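Local coordinates for threonine phosphate decarboxylase-like enzyme (Sulfurospirillum multivorans, PDB 6OUX), which catalyses the pyridoxal-phosphate-dependent decarboxylation of L-serine O-phosphate to ethanolamine O-phosphate, a building block of norcobamide cofactors, at residues Arg294-Glu297 / Ala298-Tyr302; Leu50-Pro53 / Tyr54-Glu57; Ser156-Ala159 / Asp160-Cys163. All coordinates share one frame; numbering follows the deposited sequence.

Along the chain the order is interaction 2, interaction 3, interaction 1, and all three are local contacts within one polypeptide of the class I and II aminotransferase family. Interaction 2 starts helix 53-68, interaction 3 starts helix 159-169, and interaction 1 lies within the long helix 289-314. Interactions 1 and 2, with centres 10 Å apart, touch: the N-cap side chain of Asn-52 reaches the backbone of helix 289-314. Interaction 3 stands apart, its centre 32 Å from each of the others, beside the seven-stranded sheet and across the chain's centre from interaction 2. One helix start is thus tied to a neighbouring helix, the other to the sheet.

Interaction 1: residues Arg294-Glu297 / Ala298-Tyr302; sequences RYEE and ARKQY
Glu-296 is shared by two cations on one side of the helix, and Arg-299 takes it side-on with two different nitrogens, one for each carboxylate oxygen. Arg-299 NE donates to Glu-296 OE1 at 3.0 Å, and Arg-299 NH2 to Glu-296 OE2 at 2.6 Å, both nearly straight. The two oxygens lie close to the guanidinium plane at its edge, yet the carboxylate is turned 36° from that plane: OE1 is met from above the carboxylate plane, and OE2 on its syn side but also well out of that plane. A bend at chi2 (58°) swings the Glu-296 carboxylate along the helix to lie beside the arginine. Lys-300 NZ completes a salt-bridge network, 3.6 Å from Glu-296 OE2. These are i to i+3 and i to i+4 pairs within helix 289-314, whose backbone runs on underneath with bonds such as Lys-300 N to Glu-296 O, 3.1 Å. Two more guanidinium bonds run to loop carbonyls, from NH1 to His-213 O and from NH2 to Leu-221 O, which should help fix the group's rotation. Tyr-295 lies on the buried flank, its ring meeting that of Phe-246. Arg-299 CB sits over one face of the Tyr-295 ring toward its rim, while Tyr-295 OH comes to 4.0 Å from Arg-299 CG, resting against the aliphatic part of the chain.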
loop_
_atom_site.group_PDB
_atom_site.type_symbol
_atom_site.label_atom_id
_atom_site.label_comp_id
_atom_site.label_asym_id
_atom_site.label_seq_id
_atom_site.Cartn_x
_atom_site.Cartn_y
_atom_site.Cartn_z
ATOM N N ARG A 294 4.001 -16.874 21.540
ATOM C CA ARG A 294 2.589 -16.953 21.625
ATOM C C ARG A 294 1.979 -17.245 20.238
ATOM O O ARG A 294 0.952 -17.894 20.149
ATOM C CB ARG A 294 2.031 -15.655 22.204
ATOM C CG ARG A 294 2.517 -15.419 23.648
ATOM C CD ARG A 294 1.804 -14.244 24.338
ATOM N NE ARG A 294 2.633 -13.749 25.444
ATOM C CZ ARG A 294 2.411 -12.629 26.156
ATOM N NH1 ARG A 294 1.415 -11.839 25.866
ATOM N NH2 ARG A 294 3.219 -12.291 27.141
ATOM N N TYR A 295 2.578 -16.698 19.199
ATOM C CA TYR A 295 2.088 -16.924 17.846
ATOM C C TYR A 295 2.139 -18.411 17.491
ATOM O O TYR A 295 1.257 -18.941 16.794
ATOM C CB TYR A 295 2.854 -16.094 16.816
ATOM C CG TYR A 295 2.517 -16.570 15.413
ATOM C CD1 TYR A 295 1.235 -16.352 14.907
ATOM C CD2 TYR A 295 3.402 -17.367 14.665
ATOM C CE1 TYR A 295 0.845 -16.811 13.671
ATOM C CE2 TYR A 295 3.036 -17.834 13.395
ATOM C CZ TYR A 295 1.728 -17.547 12.906
ATOM O OH TYR A 295 1.192 -18.014 11.693
ATOM N N GLU A 296 3.231 -19.030 17.830
ATOM C CA GLU A 296 3.379 -20.447 17.575
ATOM C C GLU A 296 2.276 -21.269 18.251
ATOM O O GLU A 296 1.782 -22.262 17.688
ATOM C CB GLU A 296 4.751 -20.795 18.050
ATOM C CG GLU A 296 5.285 -22.080 17.711
ATOM C CD GLU A 296 5.370 -22.385 16.215
ATOM O OE1 GLU A 296 5.210 -21.539 15.322
ATOM O OE2 GLU A 296 5.550 -23.577 16.010
ATOM N N GLU A 297 1.913 -20.909 19.501
ATOM C CA GLU A 297 0.799 -21.561 20.130
ATOM C C GLU A 297 -0.495 -21.375 19.328
ATOM O O GLU A 297 -1.254 -22.305 19.202
ATOM C CB GLU A 297 0.582 -21.033 21.563
ATOM C CG GLU A 297 1.673 -21.275 22.565
ATOM C CD GLU A 297 1.544 -20.419 23.842
ATOM O OE1 GLU A 297 0.585 -19.629 24.036
ATOM O OE2 GLU A 297 2.393 -20.605 24.670
ATOM N N ALA A 298 -0.778 -20.167 18.833
ATOM C CA ALA A 298 -1.957 -19.885 18.038
ATOM C C ALA A 298 -2.003 -20.598 16.640
ATOM O O ALA A 298 -3.091 -20.910 16.109
ATOM C CB ALA A 298 -2.044 -18.380 17.777
ATOM N N ARG A 299 -0.817 -20.780 16.067
ATOM C CA ARG A 299 -0.665 -21.457 14.776
ATOM C C ARG A 299 -0.987 -22.945 14.966
ATOM O O ARG A 299 -1.821 -23.461 14.275
ATOM C CB ARG A 299 0.759 -21.259 14.308
ATOM C CG ARG A 299 1.055 -21.787 12.899
ATOM C CD ARG A 299 2.497 -21.710 12.466
ATOM N NE ARG A 299 3.313 -22.601 13.292
ATOM C CZ ARG A 299 3.425 -23.933 13.152
ATOM N NH1 ARG A 299 2.846 -24.597 12.141
ATOM N NH2 ARG A 299 4.195 -24.602 14.006
ATOM N N LYS A 300 -0.398 -23.575 15.979
ATOM C CA LYS A 300 -0.674 -24.965 16.282
ATOM C C LYS A 300 -2.098 -25.240 16.719
ATOM O O LYS A 300 -2.673 -26.230 16.300
ATOM C CB LYS A 300 0.278 -25.563 17.316
ATOM C CG LYS A 300 1.702 -25.658 16.853
ATOM C CD LYS A 300 2.532 -26.597 17.738
ATOM C CE LYS A 300 3.382 -25.883 18.740
ATOM N NZ LYS A 300 4.851 -26.036 18.529
ATOM N N GLN A 301 -2.676 -24.323 17.494
ATOM C CA GLN A 301 -4.063 -24.407 17.872
ATOM C C GLN A 301 -4.968 -24.371 16.669
ATOM O O GLN A 301 -5.943 -25.158 16.573
ATOM C CB GLN A 301 -4.365 -23.240 18.825
ATOM C CG GLN A 301 -5.784 -23.023 19.268
ATOM C CD GLN A 301 -5.896 -21.812 20.186
ATOM O OE1 GLN A 301 -5.126 -20.834 20.064
ATOM N NE2 GLN A 301 -6.853 -21.844 21.062
ATOM N N TYR A 302 -4.691 -23.441 15.754
ATOM C CA TYR A 302 -5.441 -23.349 14.515
ATOM C C TYR A 302 -5.300 -24.608 13.611
ATOM O O TYR A 302 -6.292 -25.073 13.048
ATOM C CB TYR A 302 -5.075 -22.097 13.726
ATOM C CG TYR A 302 -5.993 -21.879 12.543
ATOM C CD1 TYR A 302 -7.300 -21.524 12.673
ATOM C CD2 TYR A 302 -5.530 -22.099 11.271
ATOM C CE1 TYR A 302 -8.132 -21.352 11.565
ATOM C CE2 TYR A 302 -6.347 -21.934 10.162
ATOM C CZ TYR A 302 -7.629 -21.517 10.314
ATOM O OH TYR A 302 -8.374 -21.384 9.166
#

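Interaction 2: residues Leu50-Pro53 / Tyr54-Glu57; sequences LSNP and YASE
This is an N-cap, in which Asn-52 closes the first turn of helix 53-68 where the chain arrives from strand 45-46. Pro-53 follows as the first helical residue, a place that suits proline because its nitrogen has no hydrogen to give. The Asn-52 amide folds back over the helix start, a position set by a chi1 of 170° that puts CG opposite the residue's own N. Its OD1 accepts two weak bonds, from Tyr-54 N at 2.9 Å, strongly bent at 126°, and from Ala-55 N at 3.3 Å, so a single oxygen serves two first-turn N-H groups. The backbone carbonyl of Asn-52 takes Ser-56 N at 2.9 Å, and Pro-53 O takes Glu-57 N at 3.0 Å.

The other end of the Asn-52 amide, ND2, probably donates to Ala-298 O of helix 289-314 at 3.2 Å, so the cap also joins two helices and its amide is held from both ends. Replacing Asn-52 by alanine would remove the amide and is likely to leave Tyr-54 N and Ala-55 N without their side-chain acceptor and Ala-298 O without this donor, weakening the tie between the helices. Tyr-54 lies against Gln-301 and Tyr-302 of that same helix, and its hydroxyl is hydrogen-bonded to Arg-375 N. Ser-51, whose side chain is about 10 Å from that of Arg-369, which probably binds the O-phospho-L-serine substrate, is fixed through its carbonyl to Asn-327. Next to the cap, Asn-52 OD1 meets the Tyr-54 ring at its edge, 3.6 Å from Tyr-54 CD2.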
loop_
_atom_site.group_PDB
_atom_site.type_symbol
_atom_site.label_atom_id
_atom_site.label_comp_id
_atom_site.label_asym_id
_atom_site.label_seq_id
_atom_site.Cartn_x
_atom_site.Cartn_y
_atom_site.Cartn_z
ATOM N N LEU A 50 -9.383 -15.441 4.264
ATOM C CA LEU A 50 -8.453 -16.394 4.833
ATOM C C LEU A 50 -7.670 -15.707 5.950
ATOM O O LEU A 50 -7.101 -14.630 5.778
ATOM C CB LEU A 50 -7.590 -16.941 3.773
ATOM C CG LEU A 50 -8.335 -17.393 2.518
ATOM C CD1 LEU A 50 -7.327 -17.804 1.492
ATOM C CD2 LEU A 50 -9.303 -18.539 2.781
ATOM N N SER A 51 -7.726 -16.298 7.116
ATOM C CA SER A 51 -7.123 -15.722 8.279
ATOM C C SER A 51 -6.872 -16.868 9.240
ATOM O O SER A 51 -7.244 -17.996 8.964
ATOM C CB SER A 51 -8.116 -14.762 8.907
ATOM O OG SER A 51 -7.404 -13.924 9.767
ATOM N N ASN A 52 -6.242 -16.583 10.365
ATOM C CA ASN A 52 -6.234 -17.460 11.501
ATOM C C ASN A 52 -6.853 -16.589 12.636
ATOM O O ASN A 52 -6.205 -15.682 13.126
ATOM C CB ASN A 52 -4.792 -17.948 11.818
ATOM C CG ASN A 52 -4.693 -18.702 13.164
ATOM O OD1 ASN A 52 -5.661 -18.769 13.963
ATOM N ND2 ASN A 52 -3.549 -19.212 13.445
ATOM N N PRO A 53 -8.081 -16.877 13.042
ATOM C CA PRO A 53 -8.721 -16.037 14.039
ATOM C C PRO A 53 -8.023 -16.086 15.408
ATOM O O PRO A 53 -8.033 -15.066 16.138
ATOM C CB PRO A 53 -10.180 -16.525 14.067
ATOM C CG PRO A 53 -10.162 -17.886 13.440
ATOM C CD PRO A 53 -8.952 -17.985 12.573
ATOM N N TYR A 54 -7.324 -17.164 15.713
ATOM C CA TYR A 54 -6.507 -17.206 16.935
ATOM C C TYR A 54 -5.262 -16.302 16.886
ATOM O O TYR A 54 -4.893 -15.657 17.863
ATOM C CB TYR A 54 -6.136 -18.641 17.289
ATOM C CG TYR A 54 -7.324 -19.590 17.416
ATOM C CD1 TYR A 54 -8.133 -19.602 18.550
ATOM C CD2 TYR A 54 -7.626 -20.472 16.414
ATOM C CE1 TYR A 54 -9.207 -20.486 18.674
ATOM C CE2 TYR A 54 -8.671 -21.384 16.526
ATOM C CZ TYR A 54 -9.488 -21.390 17.644
ATOM O OH TYR A 54 -10.546 -22.326 17.729
ATOM N N ALA A 55 -4.624 -16.176 15.728
ATOM C CA ALA A 55 -3.543 -15.211 15.644
ATOM C C ALA A 55 -4.070 -13.785 15.589
ATOM O O ALA A 55 -3.406 -12.876 16.023
ATOM C CB ALA A 55 -2.704 -15.462 14.417
ATOM N N SER A 56 -5.180 -13.603 14.901
ATOM C CA SER A 56 -5.749 -12.295 14.753
ATOM C C SER A 56 -6.086 -11.693 16.168
ATOM O O SER A 56 -5.686 -10.587 16.469
ATOM C CB SER A 56 -6.974 -12.465 13.848
ATOM O OG SER A 56 -7.634 -11.258 13.830
ATOM N N GLU A 57 -6.715 -12.487 17.037
ATOM C CA GLU A 57 -7.059 -12.105 18.426
ATOM C C GLU A 57 -5.790 -11.803 19.187
ATOM O O GLU A 57 -5.742 -10.800 19.866
ATOM C CB GLU A 57 -7.860 -13.196 19.201
ATOM C CG GLU A 57 -9.183 -13.587 18.562
ATOM C CD GLU A 57 -10.201 -14.272 19.468
ATOM O OE1 GLU A 57 -9.878 -14.647 20.628
ATOM O OE2 GLU A 57 -11.350 -14.462 18.993
#

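Interaction 3: residues Ser156-Ala159 / Asp160-Cys163; sequences SFDA and DKYC
The backbone passes from an extended loop into helix 159-169, and two i to i+4 bonds set the first turn: Tyr-162 N to Asp-158 O and Cys-163 N to Ala-159 O, each 3.0 Å. Asp-158 is the N-cap. Its OD1 accepts from Lys-161 N at 3.1 Å along a nearly straight N-H, although the donor stands well above the carboxylate plane rather than in it. The carboxylate is swung to the side away from its own N (chi1 176°), which brings OD1 to that amide. The negative group at a helix start would probably also be favoured by the helix dipole. The second oxygen, OD2, rests against the middle of the extended Lys-161 chain, which crosses the carboxylate at a slant, 3.1 Å from Lys-161 CD, and forms a long salt bridge to NZ. Asp-160 OD1 forms a salt bridge with Arg-198 NH1 of helix 189-198.

On the inner side, Phe-157 and Tyr-162 bring their rings together obliquely, centroids 4.7 Å apart and planes at 53°. Phe-157 also packs against Leu-187 and Leu-195, and both aromatics touch Leu-176 of strand 173-177, while Phe-147 and Tyr-162 meet edge-to-face. The aromatic pair thus seats the start of the helix against the seven-stranded sheet and helix 189-198. Its closest approach is made by Phe-157 CZ, which sits over one face of the Tyr-162 ring, toward its rim, 3.2 Å from Tyr-162 CG.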
loop_
_atom_site.group_PDB
_atom_site.type_symbol
_atom_site.label_atom_id
_atom_site.label_comp_id
_atom_site.label_asym_id
_atom_site.label_seq_id
_atom_site.Cartn_x
_atom_site.Cartn_y
_atom_site.Cartn_z
ATOM N N SER A 156 -3.920 -33.126 -6.938
ATOM C CA SER A 156 -2.571 -33.453 -6.471
ATOM C C SER A 156 -1.591 -33.130 -7.562
ATOM O O SER A 156 -1.818 -33.450 -8.728
ATOM C CB SER A 156 -2.494 -34.967 -6.195
ATOM O OG SER A 156 -1.295 -35.344 -5.596
ATOM N N PHE A 157 -0.528 -32.475 -7.160
ATOM C CA PHE A 157 0.500 -31.996 -8.062
ATOM C C PHE A 157 1.450 -33.161 -8.374
ATOM O O PHE A 157 2.211 -33.641 -7.493
ATOM C CB PHE A 157 1.231 -30.875 -7.336
ATOM C CG PHE A 157 2.229 -30.192 -8.161
ATOM C CD1 PHE A 157 1.838 -29.240 -9.076
ATOM C CD2 PHE A 157 3.558 -30.544 -8.055
ATOM C CE1 PHE A 157 2.776 -28.619 -9.872
ATOM C CE2 PHE A 157 4.498 -29.938 -8.826
ATOM C CZ PHE A 157 4.119 -28.966 -9.727
ATOM N N ASP A 158 1.352 -33.672 -9.593
ATOM C CA ASP A 158 2.269 -34.716 -10.044
ATOM C C ASP A 158 3.627 -34.073 -10.534
ATOM O O ASP A 158 3.712 -33.443 -11.616
ATOM C CB ASP A 158 1.591 -35.540 -11.123
ATOM C CG ASP A 158 2.515 -36.601 -11.732
ATOM O OD1 ASP A 158 3.750 -36.460 -11.672
ATOM O OD2 ASP A 158 1.977 -37.580 -12.281
ATOM N N ALA A 159 4.665 -34.254 -9.728
ATOM C CA ALA A 159 5.927 -33.499 -9.843
ATOM C C ALA A 159 6.771 -33.908 -11.073
ATOM O O ALA A 159 7.371 -33.065 -11.724
ATOM C CB ALA A 159 6.741 -33.672 -8.598
ATOM N N ASP A 160 6.828 -35.204 -11.337
ATOM C CA ASP A 160 7.495 -35.708 -12.526
ATOM C C ASP A 160 6.875 -35.172 -13.812
ATOM O O ASP A 160 7.637 -34.740 -14.748
ATOM C CB ASP A 160 7.499 -37.224 -12.510
ATOM C CG ASP A 160 8.187 -37.823 -13.727
ATOM O OD1 ASP A 160 9.433 -37.881 -13.779
ATOM O OD2 ASP A 160 7.473 -38.235 -14.650
ATOM N N LYS A 161 5.524 -35.211 -13.905
ATOM C CA LYS A 161 4.862 -34.765 -15.132
ATOM C C LYS A 161 5.011 -33.301 -15.304
ATOM O O LYS A 161 5.139 -32.812 -16.413
ATOM C CB LYS A 161 3.373 -35.137 -15.198
ATOM C CG LYS A 161 3.171 -36.619 -15.434
ATOM C CD LYS A 161 1.724 -37.055 -15.295
ATOM C CE LYS A 161 1.635 -38.587 -15.313
ATOM N NZ LYS A 161 0.211 -38.999 -15.233
ATOM N N TYR A 162 4.936 -32.596 -14.206
ATOM C CA TYR A 162 5.126 -31.161 -14.221
ATOM C C TYR A 162 6.521 -30.812 -14.759
ATOM O O TYR A 162 6.635 -29.979 -15.628
ATOM C CB TYR A 162 4.992 -30.637 -12.839
ATOM C CG TYR A 162 5.208 -29.153 -12.771
ATOM C CD1 TYR A 162 4.224 -28.265 -13.223
ATOM C CD2 TYR A 162 6.378 -28.650 -12.290
ATOM C CE1 TYR A 162 4.410 -26.908 -13.140
ATOM C CE2 TYR A 162 6.590 -27.284 -12.216
ATOM C CZ TYR A 162 5.634 -26.429 -12.661
ATOM O OH TYR A 162 5.870 -25.085 -12.601
ATOM N N CYS A 163 7.555 -31.469 -14.244
ATOM C CA CYS A 163 8.907 -31.235 -14.703
ATOM C C CYS A 163 9.070 -31.495 -16.206
ATOM O O CYS A 163 9.714 -30.730 -16.891
ATOM C CB CYS A 163 9.871 -32.100 -13.932
ATOM S SG CYS A 163 10.150 -31.449 -12.288
#